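Local coordinates for protein cycloalternan-forming enzyme (Listeria monocytogenes serovar 1/2a, PDB 5F7U) that belongs to glycoside hydrolase family 31 and joins a TIM barrel to several beta domains, among them a family 6 carbohydrate-binding module, at residues Glu248-Tyr257 with Thr284-Asn295; Tyr350-Leu360 with Ser590-Tyr598. The protein carries 1 engineered substitution. All coordinates share one frame; numbering follows the deposited sequence. Where two conformers were deposited one is given.

Interactions 1 and 2 follow one another along the chain, with centres about 16 Å apart; interaction 1 pairs two strands within the mutarotase-like domain, and interaction 2 sets the end of helix 343-354 and the chain after it against the TIM barrel. They meet at Tyr350: its OH packs on Val288 CG1 at 3.3 Å, its CB meets Phe290 CZ at 3.5 Å, and its ring stacks with that of Phe290. Farther along, Leu286 CD1 lies 3.7 Å from Tyr598 CD2 on the barrel strand 597-599. Interaction 1 is the closer to bound sugar, the side chain of Tyr285 being about 6 Å from an alpha-D-glucopyranose, whereas that of Ile597 in interaction 2 is about 12 Å from one.

Interaction 1: Glu248-Tyr257 with Thr284-Asn295; sequences EAFYGFGERY and TYLAVPFFVSAN
Glu248 reaches Ser293 through an extended chain (CG anti to N, chi1 -167°): its OE2 accepts from Ser293 OG at 2.6 Å on the lone pair turned away from OE1, a small hydroxyl suiting so close a donor, and its carboxylate stacks on the Asn295 amide, planes 15° apart. Tyr297 OH also bonds to OE2. Phe250 points its ring edge at the face of Phe291, planes 88° apart, a T-shaped but offset pair. Tyr251 forms a hydrogen-bonded pair with Val292 (Tyr251 N to Val292 O, 2.8 Å); its ring edge meets Ala294 CB, and its hydroxyl serves Arg734 O. Gly252 and Gly254 both have positive phi, and at Gly254 a CB would clash with Leu286 O. Between them Phe253 offers its ring face to Phe291 CB, a CH-pi contact 3.5 Å from the centroid. Glu255 N bonds to Leu286 O at 2.9 Å, while Glu255 O receives Thr284 OG1 at 2.6 Å. Arg256, whose flat guanidinium carries several N-H groups, grips Phe253 O with NE and NH2, which fixes its plane against Thr284 CG2. Tyr257 OH approaches the Tyr285 ring edge and bonds to Ser600 O. The two-residue shift in register marks a beta bulge in an antiparallel pair of the mutarotase-like domain of family 31.

Interaction 2: Tyr350-Leu360 with Ser590-Tyr598; sequences YTDITGKTTLL and SGAQKSGIY
Gln593 places CG between its own backbone N and carbonyl carbon (chi1 67°) and bends at chi2 (-90°), which folds its amide back toward the end of helix 343-354; Thr354, with OG1 in the corresponding position (chi1 64°), turns its hydroxyl to meet it. Gln593 NE2 then donates twice, to Thr354 OG1 at 2.9 Å and to Gly355 O at 2.7 Å, with both acceptors close to the amide plane. These two bonds use both N-H groups and fix the rotation of the amide. At its other end OE1 takes a bond from a water that also accepts from Tyr350 OH, and a weak one from Gly591 N. Glutamine suits this place because one flat group can donate and accept at once. Thr354 OG1 in turn bonds to Tyr350 O, a carbonyl shared with two helical N-H groups, and lies over one face of the Tyr350 ring; Tyr350 OH touches Ser590 CB at 3.3 Å.

Gly355 leaves the helix with positive phi. The bare CA of Gly355 lets the aliphatic part of Lys594 pass, Gly355 CA to Lys594 CD being 3.9 Å, where a CB would collide. Beyond it the chains run on through Thr357 CA, whose hydrogen points to Gln593 O (3.3 Å), and Thr358 OG1, which donates to Lys594 O at 2.6 Å. A second water links Thr358 O to Gly596 N. Farther on the contact becomes apolar, Leu360 CD1 meeting Ile597 CG1 at 3.7 Å.

Tyr300 meets the Tyr350 ring edge-to-face. Leu360 also packs on Phe571 of helix 555-577, and Thr357 on Thr712 of helix 702-715. The contact thus joins the end of helix 343-354 and the chain after it to the loop and 3-10 turn 592-594 that lead into barrel strand 597-599, which runs between strands 584-585 and 628-631.

Interaction 1: Glu248-Tyr257 with Thr284-Asn295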
# COMPACT_ATOMS: atom_id res chain seq x y z
N GLU A 248 -15.36 10.81 -12.16
CA GLU A 248 -14.20 11.02 -11.29
C GLU A 248 -14.01 9.86 -10.32
O GLU A 248 -14.96 9.44 -9.67
CB GLU A 248 -14.29 12.37 -10.55
CG GLU A 248 -12.96 12.74 -9.91
CD GLU A 248 -12.96 14.12 -9.28
OE1 GLU A 248 -14.04 14.73 -9.11
OE2 GLU A 248 -11.86 14.59 -8.91
N ALA A 249 -12.78 9.32 -10.27
CA ALA A 249 -12.43 8.23 -9.35
C ALA A 249 -11.58 8.78 -8.20
O ALA A 249 -10.79 9.72 -8.39
CB ALA A 249 -11.69 7.14 -10.08
N PHE A 250 -11.75 8.19 -7.01
CA PHE A 250 -11.08 8.66 -5.80
C PHE A 250 -10.37 7.52 -5.10
O PHE A 250 -11.00 6.54 -4.68
CB PHE A 250 -12.10 9.26 -4.83
CG PHE A 250 -12.87 10.41 -5.41
CD1 PHE A 250 -12.27 11.68 -5.54
CD2 PHE A 250 -14.21 10.25 -5.80
CE1 PHE A 250 -13.00 12.76 -6.06
CE2 PHE A 250 -14.95 11.32 -6.33
CZ PHE A 250 -14.34 12.58 -6.45
N TYR A 251 -9.05 7.68 -4.97
CA TYR A 251 -8.19 6.60 -4.51
C TYR A 251 -7.51 6.95 -3.21
O TYR A 251 -7.31 8.12 -2.91
CB TYR A 251 -7.10 6.35 -5.54
CG TYR A 251 -7.62 6.10 -6.94
CD1 TYR A 251 -8.31 4.93 -7.27
CD2 TYR A 251 -7.37 7.03 -7.96
CE1 TYR A 251 -8.74 4.70 -8.58
CE2 TYR A 251 -7.80 6.80 -9.27
CZ TYR A 251 -8.48 5.64 -9.57
OH TYR A 251 -8.92 5.42 -10.86
N GLY A 252 -7.11 5.93 -2.45
CA GLY A 252 -6.30 6.12 -1.26
C GLY A 252 -7.12 6.03 0.01
O GLY A 252 -7.74 5.02 0.27
N PHE A 253 -7.15 7.13 0.77
CA PHE A 253 -7.81 7.22 2.09
C PHE A 253 -7.20 6.32 3.16
O PHE A 253 -7.86 5.94 4.13
CB PHE A 253 -9.33 6.98 2.00
CG PHE A 253 -10.05 7.87 1.02
CD1 PHE A 253 -10.18 7.50 -0.33
CD2 PHE A 253 -10.66 9.07 1.44
CE1 PHE A 253 -10.87 8.30 -1.23
CE2 PHE A 253 -11.38 9.87 0.53
CZ PHE A 253 -11.49 9.48 -0.81
N GLY A 254 -5.92 5.98 2.98
CA GLY A 254 -5.31 4.97 3.84
C GLY A 254 -5.44 3.59 3.23
O GLY A 254 -5.33 3.42 2.01
N GLU A 255 -5.61 2.59 4.09
CA GLU A 255 -5.67 1.20 3.68
C GLU A 255 -7.15 0.79 3.70
O GLU A 255 -7.80 0.83 4.75
CB GLU A 255 -4.83 0.37 4.63
CG GLU A 255 -4.83 -1.12 4.31
CD GLU A 255 -3.99 -1.90 5.30
OE1 GLU A 255 -4.02 -1.53 6.50
OE2 GLU A 255 -3.31 -2.86 4.87
N ARG A 256 -7.69 0.46 2.53
CA ARG A 256 -9.14 0.21 2.40
C ARG A 256 -9.35 -1.17 1.78
O ARG A 256 -8.66 -1.54 0.82
CB ARG A 256 -9.79 1.31 1.55
CG ARG A 256 -9.62 2.73 2.13
CD ARG A 256 -10.43 2.86 3.42
NE ARG A 256 -10.10 4.06 4.19
CZ ARG A 256 -10.75 4.44 5.27
NH1 ARG A 256 -11.82 3.76 5.69
NH2 ARG A 256 -10.36 5.54 5.90
N TYR A 257 -10.32 -1.91 2.32
CA TYR A 257 -10.49 -3.34 2.00
C TYR A 257 -11.67 -3.61 1.09
O TYR A 257 -11.81 -4.73 0.54
CB TYR A 257 -10.66 -4.13 3.32
CG TYR A 257 -9.44 -4.13 4.21
CD1 TYR A 257 -9.10 -2.98 4.98
CD2 TYR A 257 -8.64 -5.26 4.31
CE1 TYR A 257 -7.98 -2.98 5.82
CE2 TYR A 257 -7.51 -5.27 5.15
CZ TYR A 257 -7.20 -4.12 5.89
OH TYR A 257 -6.11 -4.12 6.72
N THR A 284 -10.92 -0.10 8.95
CA THR A 284 -9.49 -0.24 8.72
C THR A 284 -8.65 0.12 9.93
O THR A 284 -9.06 0.95 10.77
CB THR A 284 -9.01 0.59 7.51
OG1 THR A 284 -7.61 0.31 7.28
CG2 THR A 284 -9.21 2.12 7.72
N TYR A 285 -7.48 -0.50 9.98
CA TYR A 285 -6.49 -0.22 11.01
C TYR A 285 -5.69 1.03 10.69
O TYR A 285 -5.03 1.58 11.56
CB TYR A 285 -5.46 -1.35 11.06
CG TYR A 285 -6.00 -2.76 11.13
CD1 TYR A 285 -6.33 -3.34 12.36
CD2 TYR A 285 -6.12 -3.54 9.95
CE1 TYR A 285 -6.78 -4.65 12.44
CE2 TYR A 285 -6.57 -4.85 10.02
CZ TYR A 285 -6.90 -5.39 11.26
OH TYR A 285 -7.33 -6.67 11.31
N LEU A 286 -5.70 1.44 9.42
CA LEU A 286 -4.75 2.45 8.95
C LEU A 286 -5.53 3.41 8.07
O LEU A 286 -5.85 3.11 6.93
CB LEU A 286 -3.59 1.76 8.19
CG LEU A 286 -2.26 2.53 8.04
CD1 LEU A 286 -1.27 1.60 7.35
CD2 LEU A 286 -2.44 3.81 7.26
N ALA A 287 -5.88 4.56 8.65
CA ALA A 287 -6.81 5.53 8.03
C ALA A 287 -6.08 6.83 7.84
O ALA A 287 -5.49 7.35 8.79
CB ALA A 287 -8.02 5.74 8.93
N VAL A 288 -6.14 7.37 6.63
CA VAL A 288 -5.34 8.56 6.28
C VAL A 288 -6.27 9.53 5.57
O VAL A 288 -6.93 9.13 4.63
CB VAL A 288 -4.18 8.17 5.32
CG1 VAL A 288 -3.41 9.42 4.91
CG2 VAL A 288 -3.25 7.12 5.97
N PRO A 289 -6.33 10.80 6.00
CA PRO A 289 -7.26 11.75 5.35
C PRO A 289 -6.64 12.39 4.09
O PRO A 289 -6.49 13.60 4.01
CB PRO A 289 -7.51 12.79 6.46
CG PRO A 289 -6.18 12.83 7.19
CD PRO A 289 -5.64 11.41 7.16
N PHE A 290 -6.25 11.54 3.14
CA PHE A 290 -5.61 11.94 1.90
C PHE A 290 -6.19 11.06 0.82
O PHE A 290 -6.25 9.85 0.97
CB PHE A 290 -4.10 11.70 2.00
CG PHE A 290 -3.35 11.84 0.68
CD1 PHE A 290 -3.43 13.01 -0.10
CD2 PHE A 290 -2.51 10.80 0.26
CE1 PHE A 290 -2.70 13.12 -1.30
CE2 PHE A 290 -1.77 10.92 -0.94
CZ PHE A 290 -1.87 12.07 -1.71
N PHE A 291 -6.63 11.69 -0.26
CA PHE A 291 -7.00 10.94 -1.46
C PHE A 291 -6.37 11.52 -2.71
O PHE A 291 -5.99 12.69 -2.75
CB PHE A 291 -8.54 10.82 -1.62
CG PHE A 291 -9.24 12.10 -2.03
CD1 PHE A 291 -9.25 12.52 -3.37
CD2 PHE A 291 -9.93 12.87 -1.09
CE1 PHE A 291 -9.90 13.68 -3.75
CE2 PHE A 291 -10.60 14.03 -1.47
CZ PHE A 291 -10.58 14.43 -2.80
N VAL A 292 -6.25 10.67 -3.72
CA VAL A 292 -5.78 11.09 -5.04
C VAL A 292 -6.90 10.86 -6.03
O VAL A 292 -7.50 9.78 -6.04
CB VAL A 292 -4.54 10.27 -5.46
CG1 VAL A 292 -4.16 10.56 -6.92
CG2 VAL A 292 -3.37 10.58 -4.53
N SER A 293 -7.19 11.89 -6.84
CA SER A 293 -8.19 11.76 -7.90
C SER A 293 -7.51 11.53 -9.23
O SER A 293 -6.47 12.13 -9.52
CB SER A 293 -9.07 13.00 -7.96
OG SER A 293 -9.76 13.06 -9.20
N ALA A 294 -8.12 10.69 -10.07
CA ALA A 294 -7.64 10.51 -11.43
C ALA A 294 -7.82 11.78 -12.29
O ALA A 294 -7.30 11.83 -13.41
CB ALA A 294 -8.29 9.29 -12.06
N ASN A 295 -8.50 12.80 -11.77
CA ASN A 295 -8.51 14.14 -12.38
C ASN A 295 -7.27 14.97 -12.07
O ASN A 295 -7.24 16.18 -12.32
CB ASN A 295 -9.81 14.89 -12.07
CG ASN A 295 -10.97 14.33 -12.86
OD1 ASN A 295 -10.80 13.35 -13.59
ND2 ASN A 295 -12.15 14.91 -12.71
O HOH W 1 -10.99 10.69 -12.15
O HOH W 2 -9.71 8.42 5.31

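Interaction 2: Tyr350-Leu360 with Ser590-Tyr598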
# COMPACT_ATOMS: atom_id res chain seq x y z
N TYR A 350 2.71 14.92 -1.26
CA TYR A 350 2.07 14.55 -0.01
C TYR A 350 3.14 14.12 1.01
O TYR A 350 3.07 14.50 2.17
CB TYR A 350 1.01 13.46 -0.27
CG TYR A 350 0.58 12.75 0.99
CD1 TYR A 350 -0.28 13.37 1.90
CD2 TYR A 350 1.07 11.49 1.30
CE1 TYR A 350 -0.67 12.74 3.07
CE2 TYR A 350 0.71 10.84 2.49
CZ TYR A 350 -0.17 11.48 3.36
OH TYR A 350 -0.50 10.87 4.55
N THR A 351 4.12 13.33 0.57
CA THR A 351 5.19 12.90 1.50
C THR A 351 6.12 14.04 1.90
O THR A 351 6.75 13.98 2.97
CB THR A 351 5.99 11.68 0.99
OG1 THR A 351 6.74 12.05 -0.17
CG2 THR A 351 5.06 10.50 0.75
N ASP A 352 6.20 15.09 1.08
CA ASP A 352 6.90 16.31 1.51
C ASP A 352 6.23 16.88 2.76
O ASP A 352 6.90 17.42 3.65
CB ASP A 352 6.86 17.39 0.44
CG ASP A 352 7.76 17.10 -0.73
OD1 ASP A 352 8.78 16.37 -0.61
OD2 ASP A 352 7.46 17.64 -1.80
N ILE A 353 4.91 16.75 2.81
CA ILE A 353 4.12 17.34 3.89
C ILE A 353 4.16 16.43 5.13
O ILE A 353 4.33 16.93 6.25
CB ILE A 353 2.67 17.65 3.45
CG1 ILE A 353 2.65 18.68 2.30
CG2 ILE A 353 1.83 18.13 4.64
CD1 ILE A 353 1.37 18.63 1.49
N THR A 354 3.99 15.13 4.94
CA THR A 354 3.71 14.21 6.06
C THR A 354 4.84 13.26 6.38
O THR A 354 4.77 12.52 7.38
CB THR A 354 2.43 13.37 5.82
OG1 THR A 354 2.64 12.50 4.69
CG2 THR A 354 1.23 14.28 5.56
N GLY A 355 5.87 13.24 5.53
CA GLY A 355 7.06 12.41 5.81
C GLY A 355 7.34 11.39 4.73
O GLY A 355 6.43 10.77 4.18
N LYS A 356 8.62 11.25 4.42
CA LYS A 356 9.05 10.23 3.47
C LYS A 356 9.08 8.87 4.12
O LYS A 356 9.32 8.74 5.33
CB LYS A 356 10.46 10.55 2.95
CG LYS A 356 10.63 11.93 2.34
CD LYS A 356 9.91 12.01 1.02
CE LYS A 356 9.61 13.47 0.69
NZ LYS A 356 9.18 13.52 -0.72
N THR A 357 8.87 7.84 3.31
CA THR A 357 9.19 6.49 3.73
C THR A 357 10.67 6.40 4.10
O THR A 357 11.52 6.93 3.40
CB THR A 357 8.89 5.51 2.57
OG1 THR A 357 7.48 5.37 2.46
CG2 THR A 357 9.46 4.14 2.83
N THR A 358 10.96 5.72 5.21
CA THR A 358 12.37 5.47 5.58
C THR A 358 12.85 4.19 4.90
O THR A 358 12.28 3.13 5.11
CB THR A 358 12.50 5.32 7.11
OG1 THR A 358 12.03 6.51 7.73
CG2 THR A 358 13.96 5.06 7.53
N LEU A 359 13.91 4.30 4.10
CA LEU A 359 14.50 3.09 3.49
C LEU A 359 14.85 2.04 4.53
O LEU A 359 15.56 2.32 5.50
CB LEU A 359 15.74 3.43 2.65
CG LEU A 359 16.38 2.23 1.93
CD1 LEU A 359 15.45 1.58 0.91
CD2 LEU A 359 17.68 2.70 1.27
N LEU A 360 14.37 0.82 4.30
CA LEU A 360 14.69 -0.32 5.16
C LEU A 360 15.84 -1.12 4.56
O LEU A 360 16.05 -1.04 3.35
CB LEU A 360 13.45 -1.21 5.29
CG LEU A 360 12.23 -0.56 5.98
CD1 LEU A 360 11.11 -1.58 6.01
CD2 LEU A 360 12.51 -0.04 7.39
N SER A 590 -1.63 9.41 8.81
CA SER A 590 -0.62 10.14 8.03
C SER A 590 0.71 10.20 8.77
O SER A 590 0.76 10.47 9.98
CB SER A 590 -1.09 11.57 7.76
OG SER A 590 -1.22 12.28 8.97
N GLY A 591 1.79 9.91 8.05
CA GLY A 591 3.15 9.81 8.63
C GLY A 591 3.54 8.39 9.00
O GLY A 591 4.72 8.13 9.26
N ALA A 592 2.58 7.45 9.01
CA ALA A 592 2.90 6.04 9.28
C ALA A 592 4.07 5.56 8.43
O ALA A 592 4.91 4.77 8.89
CB ALA A 592 1.69 5.17 9.01
N GLN A 593 4.13 6.05 7.20
CA GLN A 593 5.14 5.61 6.24
C GLN A 593 6.59 5.83 6.69
O GLN A 593 7.48 5.15 6.19
CB GLN A 593 4.90 6.26 4.87
CG GLN A 593 5.12 7.78 4.86
CD GLN A 593 3.88 8.60 5.19
OE1 GLN A 593 2.90 8.10 5.74
NE2 GLN A 593 3.92 9.87 4.82
N LYS A 594 6.82 6.74 7.64
CA LYS A 594 8.20 6.98 8.12
C LYS A 594 8.75 5.79 8.90
O LYS A 594 9.97 5.70 9.10
CB LYS A 594 8.25 8.22 9.02
CG LYS A 594 7.88 9.52 8.30
CD LYS A 594 8.12 10.75 9.16
CE LYS A 594 6.94 11.09 10.03
NZ LYS A 594 7.39 12.17 10.97
N SER A 595 7.89 4.88 9.34
CA SER A 595 8.29 3.93 10.38
C SER A 595 8.01 2.44 10.07
O SER A 595 7.30 1.78 10.82
CB SER A 595 7.67 4.35 11.73
OG SER A 595 8.08 5.68 12.07
N GLY A 596 8.56 1.94 8.97
CA GLY A 596 8.63 0.49 8.74
C GLY A 596 7.51 -0.13 7.91
O GLY A 596 6.85 0.56 7.11
N ILE A 597 7.33 -1.44 8.08
CA ILE A 597 6.41 -2.23 7.25
C ILE A 597 5.01 -2.17 7.85
O ILE A 597 4.87 -2.14 9.08
CB ILE A 597 6.88 -3.71 7.18
CG1 ILE A 597 8.18 -3.79 6.39
CG2 ILE A 597 5.82 -4.62 6.53
CD1 ILE A 597 8.95 -5.08 6.58
N TYR A 598 3.98 -2.15 6.99
CA TYR A 598 2.58 -2.31 7.46
C TYR A 598 1.99 -3.53 6.82
O TYR A 598 2.11 -3.68 5.59
CB TYR A 598 1.73 -1.04 7.17
CG TYR A 598 2.23 0.07 8.05
CD1 TYR A 598 3.38 0.79 7.68
CD2 TYR A 598 1.65 0.32 9.31
CE1 TYR A 598 3.92 1.76 8.53
CE2 TYR A 598 2.20 1.29 10.15
CZ TYR A 598 3.32 2.00 9.76
OH TYR A 598 3.85 2.98 10.59
O HOH W 3 0.22 8.28 4.81
O HOH W 4 10.00 2.70 6.61